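Local coordinates for protein type I polyketide synthase PikAII (Streptomyces venezuelae, PDB 3QP9) that probably epimerises the alpha-carbon of polyketide intermediates, as a C2-type ketoreductase domain of a modular polyketide synthase with a Rossmann fold, at residues 91-96 against 142-147; 51-56 against 105-110; 395-400 against 432-437; 247-252 against 342-347; 231-236 against 510-515. All blocks are in the same frame, centred on the assembly; numbering follows the deposited sequence.

Contact 1 (91-96 against 142-147); sequences RLAATL and LEDAGV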
# COMPACT_ATOMS: atom_id res chain seq x y z
N ARG A 91 23.14 6.69 14.76
CA ARG A 91 24.29 6.32 13.93
C ARG A 91 24.17 6.84 12.50
O ARG A 91 25.15 7.34 11.93
CB ARG A 91 24.50 4.80 13.91
CG ARG A 91 24.54 4.18 15.30
CD ARG A 91 25.93 4.28 15.92
NE ARG A 91 26.13 3.39 17.07
CZ ARG A 91 26.04 2.05 17.04
NH1 ARG A 91 25.70 1.40 15.93
NH2 ARG A 91 26.27 1.34 18.16
N LEU A 92 22.96 6.72 11.91
CA LEU A 92 22.75 7.15 10.53
C LEU A 92 22.85 8.68 10.44
O LEU A 92 23.40 9.18 9.48
CB LEU A 92 21.39 6.70 9.99
CG LEU A 92 21.31 6.13 8.56
CD1 LEU A 92 19.83 5.82 8.14
CD2 LEU A 92 21.97 6.97 7.53
N ALA A 93 22.27 9.39 11.40
CA ALA A 93 22.34 10.87 11.43
C ALA A 93 23.81 11.36 11.52
O ALA A 93 24.17 12.35 10.88
CB ALA A 93 21.49 11.46 12.59
N ALA A 94 24.63 10.65 12.28
CA ALA A 94 26.09 10.99 12.43
C ALA A 94 26.72 10.80 11.07
O ALA A 94 27.48 11.62 10.58
CB ALA A 94 26.72 10.05 13.39
N THR A 95 26.33 9.70 10.41
CA THR A 95 26.89 9.35 9.13
C THR A 95 26.53 10.40 8.12
O THR A 95 27.38 10.82 7.34
CB THR A 95 26.35 7.96 8.65
OG1 THR A 95 26.79 6.98 9.59
CG2 THR A 95 26.85 7.60 7.26
N LEU A 96 25.26 10.81 8.11
CA LEU A 96 24.78 11.89 7.24
C LEU A 96 25.42 13.29 7.54
O LEU A 96 25.87 13.97 6.61
CB LEU A 96 23.28 12.00 7.29
CG LEU A 96 22.46 10.82 6.73
CD1 LEU A 96 21.06 10.85 7.38
CD2 LEU A 96 22.41 10.79 5.16
N LEU A 142 17.79 11.98 8.32
CA LEU A 142 17.99 13.19 7.48
C LEU A 142 17.65 14.52 8.21
O LEU A 142 18.40 15.50 8.15
CB LEU A 142 17.15 13.08 6.19
CG LEU A 142 17.77 12.06 5.20
CD1 LEU A 142 16.75 11.73 4.08
CD2 LEU A 142 19.11 12.52 4.61
N GLU A 143 16.51 14.55 8.89
CA GLU A 143 16.12 15.73 9.65
C GLU A 143 17.04 15.91 10.86
O GLU A 143 17.41 17.03 11.14
CB GLU A 143 14.65 15.69 10.08
CG GLU A 143 14.10 17.08 10.46
CD GLU A 143 12.61 17.09 10.86
OE1 GLU A 143 11.97 18.17 10.70
OE2 GLU A 143 12.08 16.05 11.35
N ASP A 144 17.46 14.82 11.52
CA ASP A 144 18.40 14.93 12.68
C ASP A 144 19.75 15.48 12.25
O ASP A 144 20.38 16.20 13.01
CB ASP A 144 18.69 13.59 13.36
CG ASP A 144 17.46 12.90 13.89
OD1 ASP A 144 17.54 11.63 14.01
OD2 ASP A 144 16.43 13.58 14.17
N ALA A 145 20.22 15.09 11.06
CA ALA A 145 21.44 15.65 10.51
C ALA A 145 21.32 17.05 9.80
O ALA A 145 22.33 17.59 9.31
CB ALA A 145 22.09 14.64 9.59
N GLY A 146 20.10 17.58 9.69
CA GLY A 146 19.84 18.86 9.01
C GLY A 146 20.09 18.92 7.50
O GLY A 146 20.43 19.99 6.98
N VAL A 147 19.93 17.77 6.81
CA VAL A 147 20.01 17.66 5.34
C VAL A 147 18.71 18.14 4.81
O VAL A 147 17.67 17.54 5.07
CB VAL A 147 20.25 16.18 4.86
CG1 VAL A 147 20.39 16.10 3.33
CG2 VAL A 147 21.50 15.59 5.52

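Contact 2 (51-56 against 105-110); sequences RWLVVV and GAVDGV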
# COMPACT_ATOMS: atom_id res chain seq x y z
N ARG A 51 26.40 17.53 -5.41
CA ARG A 51 26.65 16.34 -4.62
C ARG A 51 25.32 15.61 -4.42
O ARG A 51 24.36 16.23 -3.90
CB ARG A 51 27.27 16.72 -3.26
CG ARG A 51 27.58 15.53 -2.32
CD ARG A 51 28.91 14.84 -2.58
NE ARG A 51 29.97 15.78 -2.96
CZ ARG A 51 31.03 16.13 -2.22
NH1 ARG A 51 31.23 15.63 -1.00
NH2 ARG A 51 31.90 17.00 -2.72
N TRP A 52 25.30 14.31 -4.80
CA TRP A 52 24.19 13.38 -4.49
C TRP A 52 24.66 12.32 -3.48
O TRP A 52 25.66 11.62 -3.71
CB TRP A 52 23.60 12.73 -5.78
CG TRP A 52 22.57 13.65 -6.42
CD1 TRP A 52 22.84 14.79 -7.15
CD2 TRP A 52 21.11 13.59 -6.31
NE1 TRP A 52 21.66 15.40 -7.53
CE2 TRP A 52 20.60 14.69 -7.01
CE3 TRP A 52 20.22 12.68 -5.74
CZ2 TRP A 52 19.22 14.93 -7.13
CZ3 TRP A 52 18.83 12.95 -5.82
CH2 TRP A 52 18.36 14.06 -6.52
N LEU A 53 23.97 12.19 -2.37
CA LEU A 53 24.31 11.09 -1.48
C LEU A 53 23.48 9.89 -1.91
O LEU A 53 22.25 10.01 -2.10
CB LEU A 53 23.97 11.43 -0.02
CG LEU A 53 24.64 12.66 0.59
CD1 LEU A 53 24.35 12.70 2.05
CD2 LEU A 53 26.18 12.72 0.32
N VAL A 54 24.14 8.76 -2.06
CA VAL A 54 23.45 7.53 -2.39
C VAL A 54 23.52 6.63 -1.20
O VAL A 54 24.59 6.22 -0.79
CB VAL A 54 23.97 6.88 -3.67
CG1 VAL A 54 23.19 5.57 -4.04
CG2 VAL A 54 23.94 7.92 -4.77
N VAL A 55 22.39 6.43 -0.56
CA VAL A 55 22.32 5.54 0.56
C VAL A 55 22.01 4.12 0.21
O VAL A 55 20.89 3.83 -0.12
CB VAL A 55 21.29 6.01 1.53
CG1 VAL A 55 21.47 5.30 2.86
CG2 VAL A 55 21.40 7.50 1.68
N VAL A 56 23.00 3.23 0.38
CA VAL A 56 22.96 1.83 -0.02
C VAL A 56 23.00 0.95 1.23
O VAL A 56 23.71 1.24 2.20
CB VAL A 56 24.19 1.57 -0.90
CG1 VAL A 56 24.19 0.21 -1.53
CG2 VAL A 56 24.23 2.65 -1.97
N GLY A 105 28.35 21.65 3.84
CA GLY A 105 27.07 22.02 4.42
C GLY A 105 25.84 21.98 3.57
O GLY A 105 24.75 22.32 4.06
N ALA A 106 26.00 21.57 2.29
CA ALA A 106 24.91 21.43 1.36
C ALA A 106 25.15 20.32 0.34
O ALA A 106 26.27 19.97 -0.03
CB ALA A 106 24.61 22.76 0.63
N VAL A 107 24.02 19.76 -0.12
CA VAL A 107 24.06 18.64 -1.00
C VAL A 107 22.81 18.87 -1.88
O VAL A 107 21.89 19.65 -1.51
CB VAL A 107 24.05 17.42 -0.08
CG1 VAL A 107 22.94 16.47 -0.43
CG2 VAL A 107 25.43 16.79 0.06
N ASP A 108 22.82 18.28 -3.08
CA ASP A 108 21.78 18.56 -4.02
C ASP A 108 20.64 17.56 -3.99
O ASP A 108 19.54 17.94 -4.35
CB ASP A 108 22.34 18.70 -5.43
CG ASP A 108 23.28 19.94 -5.55
OD1 ASP A 108 23.04 20.93 -4.86
OD2 ASP A 108 24.23 19.91 -6.37
N GLY A 109 20.90 16.34 -3.54
CA GLY A 109 19.80 15.38 -3.39
C GLY A 109 20.25 14.18 -2.61
O GLY A 109 21.46 13.97 -2.40
N VAL A 110 19.29 13.36 -2.23
CA VAL A 110 19.53 12.10 -1.55
C VAL A 110 18.65 11.02 -2.22
O VAL A 110 17.43 11.20 -2.36
CB VAL A 110 19.10 12.16 -0.06
CG1 VAL A 110 19.42 10.82 0.70
CG2 VAL A 110 19.82 13.36 0.67

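Contact 3 (395-400 against 432-437); sequences PVLVLF and DGPTVT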
# COMPACT_ATOMS: atom_id res chain seq x y z
N PRO A 395 -10.24 -20.09 -5.45
CA PRO A 395 -11.05 -19.24 -4.59
C PRO A 395 -10.69 -17.76 -4.87
O PRO A 395 -9.57 -17.49 -5.31
CB PRO A 395 -10.61 -19.65 -3.19
CG PRO A 395 -9.71 -20.92 -3.41
CD PRO A 395 -9.09 -20.64 -4.75
N VAL A 396 -11.62 -16.83 -4.66
CA VAL A 396 -11.36 -15.41 -4.68
C VAL A 396 -10.86 -14.93 -3.28
O VAL A 396 -11.52 -15.18 -2.23
CB VAL A 396 -12.71 -14.69 -5.06
CG1 VAL A 396 -12.98 -13.40 -4.26
CG2 VAL A 396 -12.93 -14.62 -6.59
N LEU A 397 -9.76 -14.19 -3.25
CA LEU A 397 -9.23 -13.65 -2.04
C LEU A 397 -9.36 -12.12 -2.11
O LEU A 397 -8.72 -11.47 -3.00
CB LEU A 397 -7.78 -14.06 -1.87
CG LEU A 397 -7.04 -13.39 -0.66
CD1 LEU A 397 -7.57 -13.77 0.78
CD2 LEU A 397 -5.59 -13.78 -0.72
N VAL A 398 -10.22 -11.58 -1.26
CA VAL A 398 -10.55 -10.23 -1.25
C VAL A 398 -9.94 -9.60 -0.03
O VAL A 398 -10.28 -9.93 1.12
CB VAL A 398 -12.11 -10.02 -1.22
CG1 VAL A 398 -12.44 -8.53 -1.30
CG2 VAL A 398 -12.73 -10.81 -2.35
N LEU A 399 -9.00 -8.69 -0.27
CA LEU A 399 -8.33 -7.88 0.80
C LEU A 399 -8.95 -6.52 1.01
O LEU A 399 -9.18 -5.71 0.04
CB LEU A 399 -6.85 -7.72 0.37
CG LEU A 399 -6.21 -9.04 -0.08
CD1 LEU A 399 -4.64 -8.83 -0.47
CD2 LEU A 399 -6.30 -10.09 1.06
N PHE A 400 -9.22 -6.22 2.27
CA PHE A 400 -9.72 -4.89 2.65
C PHE A 400 -8.52 -3.99 2.96
O PHE A 400 -7.88 -4.15 3.98
CB PHE A 400 -10.68 -4.98 3.87
CG PHE A 400 -12.12 -5.34 3.49
CD1 PHE A 400 -12.39 -6.29 2.54
CD2 PHE A 400 -13.21 -4.69 4.09
CE1 PHE A 400 -13.71 -6.60 2.21
CE2 PHE A 400 -14.54 -4.99 3.73
CZ PHE A 400 -14.80 -5.89 2.81
N ASP A 432 -2.06 -19.84 -11.12
CA ASP A 432 -3.20 -20.76 -10.88
C ASP A 432 -4.28 -20.25 -9.93
O ASP A 432 -5.25 -20.96 -9.64
CB ASP A 432 -2.72 -22.20 -10.53
CG ASP A 432 -2.34 -23.03 -11.80
OD1 ASP A 432 -1.30 -22.73 -12.41
OD2 ASP A 432 -3.09 -23.94 -12.19
N GLY A 433 -4.13 -19.01 -9.46
CA GLY A 433 -5.02 -18.51 -8.40
C GLY A 433 -4.20 -18.44 -7.13
O GLY A 433 -3.00 -18.70 -7.19
N PRO A 434 -4.80 -18.01 -6.00
CA PRO A 434 -6.16 -17.45 -5.95
C PRO A 434 -6.22 -16.14 -6.76
O PRO A 434 -5.19 -15.47 -6.97
CB PRO A 434 -6.34 -17.15 -4.45
CG PRO A 434 -4.96 -16.89 -3.90
CD PRO A 434 -4.08 -17.84 -4.72
N THR A 435 -7.41 -15.72 -7.15
CA THR A 435 -7.54 -14.47 -7.83
C THR A 435 -7.67 -13.44 -6.71
O THR A 435 -8.67 -13.44 -5.97
CB THR A 435 -8.83 -14.47 -8.59
OG1 THR A 435 -8.78 -15.53 -9.58
CG2 THR A 435 -9.08 -13.09 -9.26
N VAL A 436 -6.70 -12.56 -6.57
CA VAL A 436 -6.71 -11.56 -5.45
C VAL A 436 -7.31 -10.24 -5.88
O VAL A 436 -6.96 -9.72 -6.97
CB VAL A 436 -5.33 -11.33 -4.96
CG1 VAL A 436 -5.32 -10.16 -3.81
CG2 VAL A 436 -4.70 -12.65 -4.52
N THR A 437 -8.24 -9.67 -5.09
CA THR A 437 -8.74 -8.32 -5.37
C THR A 437 -8.36 -7.56 -4.13
O THR A 437 -8.54 -8.12 -3.03
CB THR A 437 -10.29 -8.34 -5.56
OG1 THR A 437 -10.61 -9.04 -6.78
CG2 THR A 437 -10.90 -6.93 -5.66

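Contact 4 (247-252 against 342-347); sequences WWQADG and PLSAVL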
# COMPACT_ATOMS: atom_id res chain seq x y z
N TRP A 247 -18.93 -14.44 -7.98
CA TRP A 247 -17.66 -14.49 -7.38
C TRP A 247 -17.63 -15.44 -6.15
O TRP A 247 -16.62 -15.51 -5.51
CB TRP A 247 -17.14 -13.07 -6.98
CG TRP A 247 -18.03 -12.20 -6.08
CD1 TRP A 247 -19.02 -11.37 -6.51
CD2 TRP A 247 -17.99 -12.08 -4.66
NE1 TRP A 247 -19.63 -10.77 -5.45
CE2 TRP A 247 -19.00 -11.15 -4.30
CE3 TRP A 247 -17.25 -12.72 -3.65
CZ2 TRP A 247 -19.28 -10.80 -2.95
CZ3 TRP A 247 -17.48 -12.34 -2.34
CH2 TRP A 247 -18.50 -11.41 -1.99
N TRP A 248 -18.76 -16.10 -5.82
CA TRP A 248 -18.84 -17.11 -4.76
C TRP A 248 -19.85 -18.15 -5.28
O TRP A 248 -20.66 -17.86 -6.24
CB TRP A 248 -19.15 -16.58 -3.36
CG TRP A 248 -20.38 -15.73 -3.27
CD1 TRP A 248 -20.40 -14.35 -3.24
CD2 TRP A 248 -21.76 -16.17 -3.26
NE1 TRP A 248 -21.71 -13.92 -3.18
CE2 TRP A 248 -22.56 -15.00 -3.22
CE3 TRP A 248 -22.40 -17.45 -3.27
CZ2 TRP A 248 -23.96 -15.05 -3.21
CZ3 TRP A 248 -23.81 -17.50 -3.25
CH2 TRP A 248 -24.57 -16.33 -3.25
N GLN A 249 -19.71 -19.39 -4.78
CA GLN A 249 -20.69 -20.43 -5.16
C GLN A 249 -21.59 -20.77 -3.94
O GLN A 249 -21.10 -20.82 -2.88
CB GLN A 249 -20.02 -21.70 -5.72
CG GLN A 249 -18.89 -21.55 -6.75
CD GLN A 249 -18.07 -22.89 -6.89
OE1 GLN A 249 -17.14 -23.01 -7.67
NE2 GLN A 249 -18.44 -23.89 -6.10
N ALA A 250 -22.90 -20.89 -4.09
CA ALA A 250 -23.82 -21.21 -2.95
C ALA A 250 -23.42 -22.50 -2.18
O ALA A 250 -23.59 -22.58 -0.92
CB ALA A 250 -25.26 -21.38 -3.46
N ASP A 251 -22.90 -23.49 -2.91
CA ASP A 251 -22.43 -24.75 -2.26
C ASP A 251 -21.06 -24.63 -1.65
O ASP A 251 -20.56 -25.66 -1.12
CB ASP A 251 -22.40 -25.92 -3.25
CG ASP A 251 -23.83 -26.33 -3.73
OD1 ASP A 251 -24.78 -26.08 -2.95
OD2 ASP A 251 -23.96 -26.91 -4.85
N GLY A 252 -20.37 -23.47 -1.79
CA GLY A 252 -18.96 -23.42 -1.35
C GLY A 252 -19.03 -22.73 0.03
O GLY A 252 -20.15 -22.30 0.44
N PRO A 342 -16.23 -26.84 -0.69
CA PRO A 342 -14.83 -26.29 -0.62
C PRO A 342 -14.79 -24.77 -0.55
O PRO A 342 -15.76 -24.09 -0.93
CB PRO A 342 -14.17 -26.76 -1.93
CG PRO A 342 -15.14 -27.69 -2.57
CD PRO A 342 -16.49 -27.61 -1.93
N LEU A 343 -13.65 -24.25 -0.11
CA LEU A 343 -13.45 -22.82 -0.10
C LEU A 343 -13.76 -22.12 -1.49
O LEU A 343 -13.17 -22.46 -2.50
CB LEU A 343 -12.01 -22.57 0.39
CG LEU A 343 -11.60 -21.41 1.26
CD1 LEU A 343 -10.36 -20.72 0.67
CD2 LEU A 343 -12.71 -20.47 1.49
N SER A 344 -14.70 -21.18 -1.50
CA SER A 344 -15.17 -20.44 -2.68
C SER A 344 -14.62 -18.98 -2.66
O SER A 344 -14.31 -18.41 -3.71
CB SER A 344 -16.70 -20.38 -2.65
OG SER A 344 -17.18 -19.74 -3.76
N ALA A 345 -14.55 -18.36 -1.49
CA ALA A 345 -14.10 -17.00 -1.42
C ALA A 345 -13.66 -16.66 -0.03
O ALA A 345 -14.17 -17.21 0.95
CB ALA A 345 -15.21 -15.98 -1.93
N VAL A 346 -12.73 -15.73 0.07
CA VAL A 346 -12.26 -15.23 1.36
C VAL A 346 -12.43 -13.69 1.44
O VAL A 346 -12.00 -12.98 0.48
CB VAL A 346 -10.74 -15.62 1.56
CG1 VAL A 346 -10.21 -15.00 2.85
CG2 VAL A 346 -10.59 -17.03 1.67
N LEU A 347 -13.08 -13.17 2.51
CA LEU A 347 -13.19 -11.78 2.76
C LEU A 347 -12.29 -11.50 3.93
O LEU A 347 -12.59 -11.88 5.04
CB LEU A 347 -14.62 -11.21 3.06
CG LEU A 347 -15.60 -11.53 1.93
CD1 LEU A 347 -16.96 -10.78 2.18
CD2 LEU A 347 -15.04 -11.06 0.60

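Contact 5 (231-236 against 510-515); sequences RRLVRA and ADLPEA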
# COMPACT_ATOMS: atom_id res chain seq x y z
N ARG A 231 1.91 8.47 -11.73
CA ARG A 231 0.75 7.96 -10.98
C ARG A 231 -0.43 8.93 -10.88
O ARG A 231 -0.27 10.15 -10.53
CB ARG A 231 1.21 7.54 -9.58
CG ARG A 231 0.16 6.67 -8.78
CD ARG A 231 0.98 5.87 -7.69
NE ARG A 231 0.03 5.13 -6.80
CZ ARG A 231 -0.63 5.65 -5.75
NH1 ARG A 231 -1.43 4.85 -5.01
NH2 ARG A 231 -0.63 6.96 -5.51
N ARG A 232 -1.61 8.42 -11.16
CA ARG A 232 -2.83 9.26 -11.20
C ARG A 232 -3.97 8.49 -10.55
O ARG A 232 -4.14 7.31 -10.85
CB ARG A 232 -3.20 9.50 -12.74
CG ARG A 232 -2.25 10.44 -13.48
CD ARG A 232 -2.26 11.88 -12.80
NE ARG A 232 -1.47 12.82 -13.64
CZ ARG A 232 -0.17 13.04 -13.47
NH1 ARG A 232 0.46 13.91 -14.22
NH2 ARG A 232 0.48 12.35 -12.54
N LEU A 233 -4.77 9.13 -9.71
CA LEU A 233 -6.08 8.59 -9.30
C LEU A 233 -7.16 9.08 -10.24
O LEU A 233 -7.31 10.28 -10.44
CB LEU A 233 -6.37 9.03 -7.86
CG LEU A 233 -7.70 8.47 -7.34
CD1 LEU A 233 -7.32 7.00 -6.98
CD2 LEU A 233 -8.04 9.31 -6.10
N VAL A 234 -7.83 8.17 -10.93
CA VAL A 234 -8.87 8.55 -11.85
C VAL A 234 -10.20 7.85 -11.52
O VAL A 234 -10.25 6.82 -10.82
CB VAL A 234 -8.47 8.21 -13.36
CG1 VAL A 234 -7.13 9.03 -13.76
CG2 VAL A 234 -8.35 6.74 -13.53
N ARG A 235 -11.29 8.34 -12.09
CA ARG A 235 -12.57 7.61 -11.93
C ARG A 235 -12.53 6.30 -12.67
O ARG A 235 -11.99 6.20 -13.79
CB ARG A 235 -13.77 8.40 -12.51
CG ARG A 235 -14.21 9.43 -11.55
CD ARG A 235 -15.53 10.11 -11.88
NE ARG A 235 -15.64 11.21 -10.92
CZ ARG A 235 -16.07 11.10 -9.68
NH1 ARG A 235 -16.09 12.18 -8.87
NH2 ARG A 235 -16.50 9.91 -9.25
N ALA A 236 -13.05 5.29 -12.03
CA ALA A 236 -13.19 3.99 -12.63
C ALA A 236 -14.67 3.67 -12.84
O ALA A 236 -15.18 2.70 -12.30
CB ALA A 236 -12.53 2.92 -11.75
N ALA A 510 -4.48 15.23 -10.92
CA ALA A 510 -4.46 16.12 -12.09
C ALA A 510 -5.45 15.69 -13.13
O ALA A 510 -5.90 16.50 -13.92
CB ALA A 510 -3.01 16.18 -12.70
N ASP A 511 -5.76 14.40 -13.13
CA ASP A 511 -6.56 13.84 -14.21
C ASP A 511 -7.98 13.40 -13.68
O ASP A 511 -8.67 12.53 -14.20
CB ASP A 511 -5.76 12.72 -14.93
CG ASP A 511 -4.45 13.24 -15.67
OD1 ASP A 511 -4.13 14.45 -15.79
OD2 ASP A 511 -3.71 12.36 -16.12
N LEU A 512 -8.39 13.98 -12.58
CA LEU A 512 -9.68 13.71 -12.04
C LEU A 512 -10.48 15.03 -12.01
O LEU A 512 -10.26 15.87 -11.14
CB LEU A 512 -9.51 13.14 -10.62
CG LEU A 512 -10.72 12.69 -9.81
CD1 LEU A 512 -11.39 11.71 -10.70
CD2 LEU A 512 -10.23 11.96 -8.53
N PRO A 513 -11.41 15.23 -12.97
CA PRO A 513 -12.10 16.56 -13.13
C PRO A 513 -12.56 17.33 -11.88
O PRO A 513 -12.20 18.49 -11.75
CB PRO A 513 -13.26 16.25 -14.05
CG PRO A 513 -12.64 15.17 -14.99
CD PRO A 513 -11.74 14.29 -14.08
N GLU A 514 -13.34 16.71 -10.99
CA GLU A 514 -13.86 17.42 -9.81
C GLU A 514 -12.69 17.86 -8.92
O GLU A 514 -12.78 18.85 -8.17
CB GLU A 514 -14.81 16.53 -9.02
CG GLU A 514 -16.01 15.93 -9.76
CD GLU A 514 -15.79 14.85 -10.88
OE1 GLU A 514 -16.76 14.72 -11.66
OE2 GLU A 514 -14.75 14.12 -11.02
N ALA A 515 -11.58 17.11 -8.94
CA ALA A 515 -10.48 17.53 -8.09
C ALA A 515 -9.63 18.59 -8.78
O ALA A 515 -9.33 19.63 -8.19
CB ALA A 515 -9.62 16.29 -7.67
O HOH W 1 -1.61 15.08 -15.89
O HOH W 2 -5.52 12.14 -11.58
O HOH W 3 -10.98 10.73 -13.82

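Contact 1 (91-96 against 142-147)
Leu142 and Leu96 open the contact with their branched ends. CD2 of Leu142 lies 3.8 Å from CD2 of Leu96. The other branch of Leu96 turns toward the backbone, with CD1 3.6 Å from Leu142 N. Leu142 starts out away from 91-96, but the tip of its side chain comes back to meet Leu96. Asp144 follows with an apolar touch, CB to CB of Ala93 at 3.6 Å. Its carboxylate is engaged elsewhere, in a salt bridge with Arg89 and a hydrogen bond with Gln90. Ala145 sits closest in. Its CB is 3.4 Å from Ala93 O and 3.7 Å from Leu96 CB, so the methyl rests against both the Ala93 carbonyl and the Leu96 side chain. Gly146, with positive phi, ends the helix in a Schellman motif and turns the chain. Val147 then points back, with CG2 4.4 Å from Leu96 CB. No hydrogen bond crosses between the segments. Leu142 and Val147 also rest on Val110 of strand 109-112. Two neighbouring helices laid on one face of a parallel sheet in this way are typical of a Rossmann-like alpha/beta fold.

Contact 2 (51-56 against 105-110)
The Trp52 indole lies with one face on the backbone of Asp108 and Gly109. Here, in a Rossmann-like sheet, strand 51-57 pairs in parallel with the start of strand 109-112, and the loop before it also takes part. Gly109 CA stands over the six-membered ring, 3.4 Å from its centroid and 5° off the ring normal, a CH-pi contact. Asp108 C is over the same face, nearer the rim. Gly109 has no side chain, so the ring can lie directly on its backbone. Val110 N meets the ring obliquely, 3.6 Å from Trp52 CZ3. Trp52 pairs with Gly109, and Leu53 with Val110. Arg51 O accepts a hydrogen bond from Asp108 N (2.7 Å), in the carbonyl plane, and a weak one from Gly109 N. One step on, Leu53 N donates to Gly109 O at 3.1 Å. Leu53 and Val110 share the face opposite Trp52. Leu53 also packs on Leu96 of helix 89-102, which lies on this face. Val55 CG2 reaches Val110 CG1 at 4.0 Å on the same side. At the other end, Arg51 CG is anti to its N (chi1 180°). That turn brings Arg51 CG to 3.4 Å from Val107 CG2, while Leu53 CD2 touches the same methyl at 4.1 Å.

Contact 3 (395-400 against 432-437)
Leu397 uses both its N-H and its carbonyl toward the second strand. Its N donates to Thr435 O at 3.0 Å and nearly straight (168°). Its O accepts from Thr437 N at 2.8 Å. Leu399 N then donates to Thr437 O at 2.9 Å, approaching nearly along the C=O axis. The alternation is that of parallel strands, with Val396, Leu397 and Val398 opposite Thr435, Val436 and Thr437. At the start of the pairing the bond from Thr435 N to Pro395 O is weak. CA-H...O contacts fill in between, such as Val436 CA to Leu397 O at 3.2 Å. Pro434, which follows a cis peptide bond, sets its CB 3.4 Å from Pro395 O.

On one face, Val436 is flanked by two leucines. Its CG2 faces Leu397 CD2 at 4.1 Å, the two side chains side by side and pointing the same way. Its CG1, anti to the backbone N (chi1 176°), meets Leu399 CD1 at 3.7 Å. Helix 363-386 packs on this face through Asp381 and Ala377. Val398 and Thr437 share the other face under Leu479 of helix 468-481, and Thr437 OG1 is hydrogen-bonded to Asp483 O. Strand 396-402, helix 413-426 and strand 435-441 form a beta-alpha-beta unit, so this pairing closes a crossover within the Rossmann fold of the KR domain.

Contact 4 (247-252 against 342-347)
Trp247 meets strand 343-348 with the benzene part of its indole. Ala345 CB lies at the ring edge, 4.2 Å from CE3 of Trp247. Farther along, Trp247 CZ3 touches Leu347 CD2 at 4.0 Å, the two side chains crossing at about a right angle. The edge of the Trp248 ring is set on one face of the Trp247 ring, with Trp248 CD1 3.4 Å above the plane and over its centre. The Trp247 NE1 is hydrogen-bonded to Asp476, so the ring is held at both a polar and an apolar end.

Trp248 itself turns its ring away from the strand and makes contact near its backbone. Its CB is 4.2 Å from Ala345 CB and its CA 3.3 Å from Ser344 OG. Gln249 N then donates to Ser344 OG at 2.8 Å (152°), the one hydrogen bond that crosses between the segments. With chi1 at -178°, Ser344 holds OG away from its own N and toward the loop, where Gln249 N meets it. Gln249 begins a type I turn that ends at Gly252. The turn brings Gly252 CA to 3.3 Å from Pro342 O and beside Ser344 CB, without a side chain to intervene. Thr253 then bonds to Pro342 and Ser344 as strand 253-256 starts. The loop thus leads into the first strand of the KR domain's Rossmann fold, where strand 253-256 runs parallel beside strand 343-348.

Contact 5 (231-236 against 510-515)
Two arginines of strand 227-235 carry the charged part of the contact, each facing an acid of 510-515. Arg235 makes the firmer salt bridge. Its NE donates to Glu514 OE2 at 3.0 Å, and its NH1 adds a weak bond to the same oxygen. OE2 lies in the guanidinium plane but is met from above the carboxylate plane, and the two planes stand at 88°. Arg235 is extended from CG to NE, which carries the charge out to the start of helix 513-516. Its NH2 binds Ser27 O. Arg232 and Asp511 form a longer, weak salt bridge. NE to OD2 is 3.4 Å, and their planes are 63° apart. The main partner of Arg232 is Glu218, and its NH2 also bonds Arg231 O at 3.1 Å.

Water makes most of the remaining polar links. One accepts from Arg232 NH1 and donates to Asp511 OD1 (2.6 Å). A second joins Leu233 O to Asp511 N, and a third joins Arg235 N to Asp511 O. The last two link backbone to backbone, while the first links two side chains.

The apolar part centres on Leu512, the N-cap residue of the helix. Leu512 CB is 3.6 Å from Leu233 O. Its CD1 comes 3.7 Å from Arg235 CG, and its CD2 meets Leu233 CD2 at 4.2 Å. Trp493 packs on Leu512, Leu233 and Arg235. No direct backbone hydrogen bond joins the two segments. Direct polar contact runs through side-chain charges, firm at Arg235-Glu514 and weak at Arg232-Asp511, and water joins the backbones.

Contacts 1 and 2 are 11 Å apart between centres and touch through packing of the 142-147 and 91-96 side chains on the two strands. Contacts 3 and 4 are also 11 Å apart. Strands 396-402 and 343-348 are neighbours, joined by probable hydrogen bonds from Val346 N to Val396 O and from Val398 N to Val346 O. The two pairs lie on opposite sides of the chain's centre, with contacts 1 and 3 about 42 Å apart between centres. This fits the structural and catalytic subdomains known in modular ketoreductases. Contact 5 lies, between centres, about 26 Å from contact 3 and about 33 Å from contact 2. The chain loop it closes contains both contacts 3 and 4, which belong to the KR Rossmann unit that in this family holds the active site.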